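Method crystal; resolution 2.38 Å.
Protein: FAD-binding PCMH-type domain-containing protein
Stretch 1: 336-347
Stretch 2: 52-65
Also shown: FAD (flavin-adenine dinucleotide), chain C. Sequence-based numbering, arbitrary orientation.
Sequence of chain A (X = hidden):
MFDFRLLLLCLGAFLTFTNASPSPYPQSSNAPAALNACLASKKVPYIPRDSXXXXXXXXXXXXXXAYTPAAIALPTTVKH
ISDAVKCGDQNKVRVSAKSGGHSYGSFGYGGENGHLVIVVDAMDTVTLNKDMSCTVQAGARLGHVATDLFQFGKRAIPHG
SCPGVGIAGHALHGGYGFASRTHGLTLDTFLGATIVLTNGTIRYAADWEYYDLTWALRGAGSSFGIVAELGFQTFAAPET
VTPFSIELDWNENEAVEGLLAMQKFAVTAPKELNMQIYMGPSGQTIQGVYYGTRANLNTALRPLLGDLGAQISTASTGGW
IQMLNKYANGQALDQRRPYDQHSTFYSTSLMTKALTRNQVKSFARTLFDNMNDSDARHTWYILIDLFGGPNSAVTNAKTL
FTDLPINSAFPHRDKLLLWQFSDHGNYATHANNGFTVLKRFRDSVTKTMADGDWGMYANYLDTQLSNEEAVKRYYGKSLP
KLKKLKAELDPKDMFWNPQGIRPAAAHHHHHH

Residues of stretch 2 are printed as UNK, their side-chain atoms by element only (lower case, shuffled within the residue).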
# COMPACT_ATOMS: atom_id res chain seq x y z
N ARG A 336 -7.29 16.00 -3.84
CA ARG A 336 -8.72 15.73 -3.85
C ARG A 336 -9.18 15.54 -5.28
O ARG A 336 -8.39 15.61 -6.23
CB ARG A 336 -9.51 16.87 -3.19
CG ARG A 336 -9.16 17.09 -1.73
CD ARG A 336 -10.01 18.18 -1.10
NE ARG A 336 -11.40 17.76 -0.90
CZ ARG A 336 -12.22 18.28 0.01
NH1 ARG A 336 -11.81 19.24 0.82
NH2 ARG A 336 -13.46 17.83 0.10
N ARG A 337 -10.47 15.30 -5.43
CA ARG A 337 -11.11 15.16 -6.73
C ARG A 337 -11.34 16.54 -7.34
O ARG A 337 -11.75 17.47 -6.64
CB ARG A 337 -12.44 14.42 -6.59
CG ARG A 337 -13.23 14.29 -7.86
CD ARG A 337 -14.47 13.44 -7.64
NE ARG A 337 -15.13 13.08 -8.89
CZ ARG A 337 -14.75 12.07 -9.67
NH1 ARG A 337 -13.72 11.31 -9.33
NH2 ARG A 337 -15.40 11.82 -10.80
N PRO A 338 -11.10 16.71 -8.65
CA PRO A 338 -10.69 15.67 -9.60
C PRO A 338 -9.19 15.36 -9.55
O PRO A 338 -8.39 16.23 -9.20
CB PRO A 338 -11.07 16.27 -10.95
CG PRO A 338 -10.88 17.73 -10.75
CD PRO A 338 -11.25 18.02 -9.32
N TYR A 339 -8.83 14.13 -9.91
CA TYR A 339 -7.48 13.62 -9.78
C TYR A 339 -7.05 13.03 -11.12
O TYR A 339 -7.74 12.16 -11.66
CB TYR A 339 -7.41 12.57 -8.67
CG TYR A 339 -6.02 12.08 -8.33
CD1 TYR A 339 -5.17 12.85 -7.54
CD2 TYR A 339 -5.57 10.85 -8.77
CE1 TYR A 339 -3.90 12.40 -7.21
CE2 TYR A 339 -4.31 10.39 -8.45
CZ TYR A 339 -3.48 11.17 -7.67
OH TYR A 339 -2.22 10.71 -7.34
N ASP A 340 -5.93 13.50 -11.66
CA ASP A 340 -5.48 13.10 -12.99
C ASP A 340 -3.97 12.87 -12.99
O ASP A 340 -3.23 13.44 -13.80
CB ASP A 340 -5.89 14.15 -14.02
CG ASP A 340 -6.07 13.56 -15.41
OD1 ASP A 340 -6.96 12.69 -15.58
OD2 ASP A 340 -5.33 13.96 -16.33
N GLN A 341 -3.49 12.03 -12.08
CA GLN A 341 -2.11 11.56 -12.08
C GLN A 341 -2.04 10.19 -12.73
O GLN A 341 -2.92 9.35 -12.54
CB GLN A 341 -1.55 11.47 -10.66
CG GLN A 341 -1.34 12.80 -9.97
CD GLN A 341 -0.42 13.72 -10.75
OE1 GLN A 341 0.79 13.52 -10.79
NE2 GLN A 341 -1.00 14.73 -11.39
N HIS A 342 -0.97 9.96 -13.49
CA HIS A 342 -0.82 8.72 -14.22
C HIS A 342 0.65 8.37 -14.35
O HIS A 342 1.52 9.25 -14.33
CB HIS A 342 -1.47 8.80 -15.61
CG HIS A 342 -2.76 9.55 -15.63
ND1 HIS A 342 -3.93 9.03 -15.14
CD2 HIS A 342 -3.06 10.80 -16.06
CE1 HIS A 342 -4.90 9.92 -15.27
NE2 HIS A 342 -4.40 11.00 -15.83
N SER A 343 0.92 7.07 -14.45
CA SER A 343 2.23 6.56 -14.80
C SER A 343 2.01 5.27 -15.58
O SER A 343 0.88 4.78 -15.70
CB SER A 343 3.08 6.32 -13.55
OG SER A 343 4.37 5.84 -13.89
N THR A 344 3.09 4.73 -16.14
CA THR A 344 3.03 3.44 -16.82
C THR A 344 4.26 2.64 -16.38
O THR A 344 5.39 3.00 -16.72
CB THR A 344 2.97 3.59 -18.34
OG1 THR A 344 3.93 2.72 -18.96
CG2 THR A 344 3.20 5.04 -18.77
N PHE A 345 4.02 1.56 -15.64
CA PHE A 345 5.07 0.90 -14.88
C PHE A 345 4.66 -0.54 -14.58
O PHE A 345 3.50 -0.92 -14.74
CB PHE A 345 5.35 1.65 -13.58
CG PHE A 345 4.17 1.69 -12.65
CD1 PHE A 345 3.19 2.66 -12.80
CD2 PHE A 345 4.02 0.74 -11.66
CE1 PHE A 345 2.09 2.69 -11.97
CE2 PHE A 345 2.92 0.77 -10.82
CZ PHE A 345 1.95 1.75 -10.97
N TYR A 346 5.63 -1.32 -14.11
CA TYR A 346 5.40 -2.63 -13.53
C TYR A 346 6.27 -2.78 -12.29
O TYR A 346 7.44 -2.39 -12.31
CB TYR A 346 5.72 -3.75 -14.53
CG TYR A 346 5.89 -5.11 -13.89
CD1 TYR A 346 4.81 -5.76 -13.30
CD2 TYR A 346 7.12 -5.74 -13.87
CE1 TYR A 346 4.96 -7.00 -12.71
CE2 TYR A 346 7.28 -6.99 -13.28
CZ TYR A 346 6.19 -7.61 -12.70
OH TYR A 346 6.33 -8.85 -12.11
N SER A 347 5.69 -3.32 -11.22
CA SER A 347 6.40 -3.42 -9.95
C SER A 347 6.13 -4.77 -9.29
O SER A 347 5.20 -5.49 -9.64
CB SER A 347 6.00 -2.30 -8.98
OG SER A 347 6.36 -1.03 -9.49
N UNK A 52 -17.66 12.52 -22.08
CA UNK A 52 -16.34 13.10 -21.83
C UNK A 52 -15.82 12.67 -20.46
O UNK A 52 -14.64 12.30 -20.32
c UNK A 52 -16.40 14.62 -21.93
N UNK A 53 -16.67 12.72 -19.43
CA UNK A 53 -16.24 12.30 -18.10
C UNK A 53 -15.93 10.81 -18.06
O UNK A 53 -15.02 10.39 -17.33
c UNK A 53 -15.61 13.06 -15.25
c UNK A 53 -16.91 12.38 -15.63
n UNK A 53 -14.83 12.41 -14.39
o UNK A 53 -15.31 14.15 -15.72
c UNK A 53 -17.31 12.65 -17.07
N UNK A 54 -16.67 10.01 -18.83
CA UNK A 54 -16.39 8.57 -18.88
C UNK A 54 -14.98 8.29 -19.39
O UNK A 54 -14.34 7.34 -18.94
c UNK A 54 -16.29 5.83 -20.85
c UNK A 54 -17.15 6.40 -19.96
c UNK A 54 -17.75 5.32 -19.23
c UNK A 54 -18.50 2.83 -18.24
c UNK A 54 -17.57 2.87 -19.25
c UNK A 54 -17.20 4.12 -19.74
c UNK A 54 -18.70 5.24 -18.20
c UNK A 54 -19.06 4.00 -17.72
n UNK A 54 -16.32 4.46 -20.72
c UNK A 54 -17.42 7.87 -19.77
N UNK A 55 -14.49 9.11 -20.33
CA UNK A 55 -13.15 8.88 -20.86
C UNK A 55 -12.09 9.33 -19.86
O UNK A 55 -10.97 8.80 -19.85
c UNK A 55 -12.34 10.96 -22.07
c UNK A 55 -12.99 9.58 -22.22
c UNK A 55 -12.18 8.71 -23.17
N UNK A 56 -12.42 10.31 -19.01
CA UNK A 56 -11.50 10.81 -18.00
C UNK A 56 -11.48 9.94 -16.75
O UNK A 56 -10.47 9.92 -16.04
c UNK A 56 -11.89 12.25 -17.65
c UNK A 56 -11.32 15.36 -18.00
n UNK A 56 -9.97 15.78 -18.47
c UNK A 56 -10.79 13.09 -17.00
c UNK A 56 -11.27 14.51 -16.74
N UNK A 57 -12.57 9.21 -16.48
CA UNK A 57 -12.67 8.34 -15.32
C UNK A 57 -12.14 6.94 -15.59
O UNK A 57 -11.66 6.28 -14.67
o UNK A 57 -12.74 8.57 -11.79
o UNK A 57 -14.42 9.89 -12.30
c UNK A 57 -14.29 7.80 -13.42
c UNK A 57 -14.13 8.25 -14.86
c UNK A 57 -13.78 8.83 -12.43
N UNK A 58 -12.22 6.49 -16.85
CA UNK A 58 -11.75 5.16 -17.23
C UNK A 58 -10.24 5.12 -17.42
O UNK A 58 -9.67 4.03 -17.52
c UNK A 58 -12.53 4.74 -18.49
c UNK A 58 -11.79 3.67 -19.28
c UNK A 58 -13.93 4.26 -18.10
N UNK A 59 -9.59 6.28 -17.44
CA UNK A 59 -8.13 6.36 -17.54
C UNK A 59 -7.50 5.88 -16.24
O UNK A 59 -7.65 6.56 -15.22
c UNK A 59 -6.50 7.94 -18.75
c UNK A 59 -7.72 7.80 -17.85
c UNK A 59 -4.84 9.64 -19.63
n UNK A 59 -3.70 10.48 -19.15
c UNK A 59 -5.78 9.26 -18.50
N UNK A 60 -6.79 4.75 -16.22
CA UNK A 60 -6.25 4.24 -14.96
C UNK A 60 -5.09 5.10 -14.48
O UNK A 60 -4.57 5.95 -15.21
c UNK A 60 -5.78 2.83 -15.34
c UNK A 60 -5.30 3.01 -16.74
c UNK A 60 -6.26 4.00 -17.38
N UNK A 61 -4.67 4.88 -13.23
CA UNK A 61 -3.40 5.47 -12.78
C UNK A 61 -2.24 4.86 -13.55
O UNK A 61 -1.50 5.57 -14.25
c UNK A 61 0.45 5.29 -10.18
o UNK A 61 1.96 7.10 -9.73
c UNK A 61 -0.81 4.85 -10.55
c UNK A 61 0.71 6.64 -10.11
c UNK A 61 -0.27 7.55 -10.40
c UNK A 61 -3.19 5.28 -11.28
c UNK A 61 -1.82 5.75 -10.85
c UNK A 61 -1.53 7.11 -10.77
N UNK A 62 -2.07 3.54 -13.46
CA UNK A 62 -1.09 2.83 -14.27
C UNK A 62 -1.64 2.73 -15.68
O UNK A 62 -2.52 1.91 -15.95
c UNK A 62 0.42 0.81 -14.34
c UNK A 62 -0.78 1.45 -13.69
o UNK A 62 0.97 1.34 -15.31
n UNK A 62 0.84 -0.34 -13.83
N UNK A 63 -1.14 3.57 -16.58
CA UNK A 63 -1.60 3.57 -17.96
C UNK A 63 -1.33 2.25 -18.67
O UNK A 63 -1.90 2.00 -19.74
c UNK A 63 -1.45 6.11 -18.38
c UNK A 63 -2.91 6.24 -18.78
c UNK A 63 -0.93 4.71 -18.73
c UNK A 63 -0.61 7.19 -19.05
N UNK A 64 -0.48 1.38 -18.09
CA UNK A 64 -0.17 0.12 -18.73
C UNK A 64 -1.37 -0.82 -18.76
O UNK A 64 -1.49 -1.65 -19.66
c UNK A 64 1.87 -3.91 -16.33
n UNK A 64 1.58 -4.19 -15.07
c UNK A 64 2.78 -2.33 -18.00
n UNK A 64 1.60 -4.80 -17.28
c UNK A 64 1.01 -0.55 -18.02
n UNK A 64 2.42 -2.74 -16.64
c UNK A 64 1.58 -1.76 -18.75
N UNK A 65 -2.28 -0.70 -17.78
CA UNK A 65 -3.43 -1.59 -17.66
C UNK A 65 -4.69 -0.75 -17.57
O UNK A 65 -5.01 -0.22 -16.50
c UNK A 65 -2.10 -3.46 -16.45
c UNK A 65 -2.09 -4.29 -17.73
c UNK A 65 -3.29 -2.50 -16.45
c UNK A 65 -2.15 -4.35 -15.22
PA FAD C . -7.41 1.73 -5.71
O1A FAD C . -7.06 1.22 -7.05
O2A FAD C . -8.60 2.70 -5.70
O5B FAD C . -7.67 0.54 -4.71
C5B FAD C . -6.74 -0.56 -4.60
C4B FAD C . -7.46 -1.75 -4.03
O4B FAD C . -8.32 -1.33 -2.95
C3B FAD C . -8.36 -2.49 -5.02
O3B FAD C . -8.38 -3.88 -4.74
C2B FAD C . -9.71 -1.83 -4.77
O2B FAD C . -10.79 -2.67 -5.15
C1B FAD C . -9.66 -1.65 -3.26
N9A FAD C . -10.54 -0.60 -2.75
C8A FAD C . -10.47 0.75 -3.01
N7A FAD C . -11.40 1.46 -2.42
C5A FAD C . -12.15 0.51 -1.73
C6A FAD C . -13.28 0.62 -0.90
N6A FAD C . -13.90 1.76 -0.62
N1A FAD C . -13.77 -0.53 -0.37
C2A FAD C . -13.16 -1.68 -0.64
N3A FAD C . -12.08 -1.90 -1.41
C4A FAD C . -11.62 -0.75 -1.93
N1 FAD C . 2.14 1.79 -0.49
C2 FAD C . 2.85 1.78 0.68
O2 FAD C . 2.70 0.89 1.52
N3 FAD C . 3.76 2.79 0.93
C4 FAD C . 4.05 3.85 0.10
O4 FAD C . 4.89 4.69 0.43
C4X FAD C . 3.29 3.85 -1.14
N5 FAD C . 3.50 4.82 -1.99
C5X FAD C . 2.76 4.81 -3.16
C6 FAD C . 2.99 5.82 -4.10
C7 FAD C . 2.26 5.88 -5.28
C7M FAD C . 2.52 7.00 -6.25
C8 FAD C . 1.33 4.86 -5.57
C8M FAD C . 0.53 4.88 -6.84
C9 FAD C . 1.12 3.84 -4.65
C9A FAD C . 1.83 3.81 -3.46
N10 FAD C . 1.64 2.79 -2.50
C10 FAD C . 2.35 2.77 -1.34
C1' FAD C . 0.70 1.69 -2.76
C2' FAD C . -0.69 1.91 -2.18
O2' FAD C . -0.67 1.65 -0.78
C3' FAD C . -1.66 0.93 -2.85
O3' FAD C . -1.57 1.13 -4.26
C4' FAD C . -3.12 1.10 -2.43
O4' FAD C . -3.72 -0.18 -2.25
C5' FAD C . -3.89 1.88 -3.47
O5' FAD C . -5.13 2.33 -2.89
P FAD C . -6.09 3.28 -3.69
O1P FAD C . -7.47 3.30 -3.02
O2P FAD C . -5.42 4.59 -3.88
O3P FAD C . -6.17 2.50 -5.08
O HOH W 1 2.30 -3.31 -12.05

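Position 52 carries one side-chain carbon and lies beyond reach of stretch 1: Ala52. Position 53 has three carbons, the third bearing one oxygen and one nitrogen, an amide on a two-carbon arm: Gln53. Position 54 has one carbon leading to fused five- and six-membered rings of eight carbons and one nitrogen, the indole of Trp54; position 55, one carbon carrying two more, is Val55. Neither makes contact here.

Position 56 has four carbons in a row ending in nitrogen: Lys56, whose CG comes 4.1 Å from Asp340 OD1. At position 57 three carbons end in two oxygens, a carboxylate whose nearer oxygen meets the Arg337 guanidinium; this is Glu57. The salt bridge is nearly linear: Arg337 NH2 donates to Glu57 OE1 at 2.6 Å and 171°, close to the guanidinium plane. Gln53 NE2 donates to the same Glu57 OE1 at 3.3 Å.

Position 58, another one-carbon stem carrying two carbons, is Val58, without contact. Position 59 repeats the four-carbon chain ending in nitrogen, laid over one face of the His342 ring: Lys59. Its CD sits 3.6 Å from the centroid of the His342 ring, 22° off the normal. At position 60 three carbons close onto the backbone nitrogen, giving Pro60; its O accepts from His342 ND1 at 3.1 Å.

Position 61 has one carbon, then a six-carbon ring bearing oxygen: Tyr61. Its ring meets that of Phe345 rim to rim, planes at 62°, with Tyr61 CE2 3.6 Å from Phe345 CE1; the same CE2 is 3.4 Å from FAD C8M. Position 62 has two carbons, the second carrying oxygen and nitrogen: Asn62. Its amide pairs with the backbone of Phe345, OD1 accepting from Phe345 N at 3.1 Å and ND2 donating to Phe345 O at 2.9 Å.

Position 63 has four carbons forked at the second: Leu63, with CG 3.9 Å from His342 CB. Position 64 has three carbons, a nitrogen, and a carbon bearing two more nitrogens: Arg64. Its NE donates to Phe345 O at 2.8 Å, while Tyr346 CB lies over one guanidinium face. Position 65, forked like 63, is Leu65, out of contact.

The contact centres on a single beta bridge between Ser343 and Asn62. Ser343 N donates to Tyr61 O at 2.9 Å, and Leu63 N to Ser343 O at 2.5 Å. Beyond it, the Asn62 and Arg64 side chains extend the polar pairing to Phe345, whose O accepts from both. The Arg337–Glu57 salt bridge adds a separate charged anchor on the helix.

Stretch 2, residues 52-65: AQWVKEVKPYNLRL
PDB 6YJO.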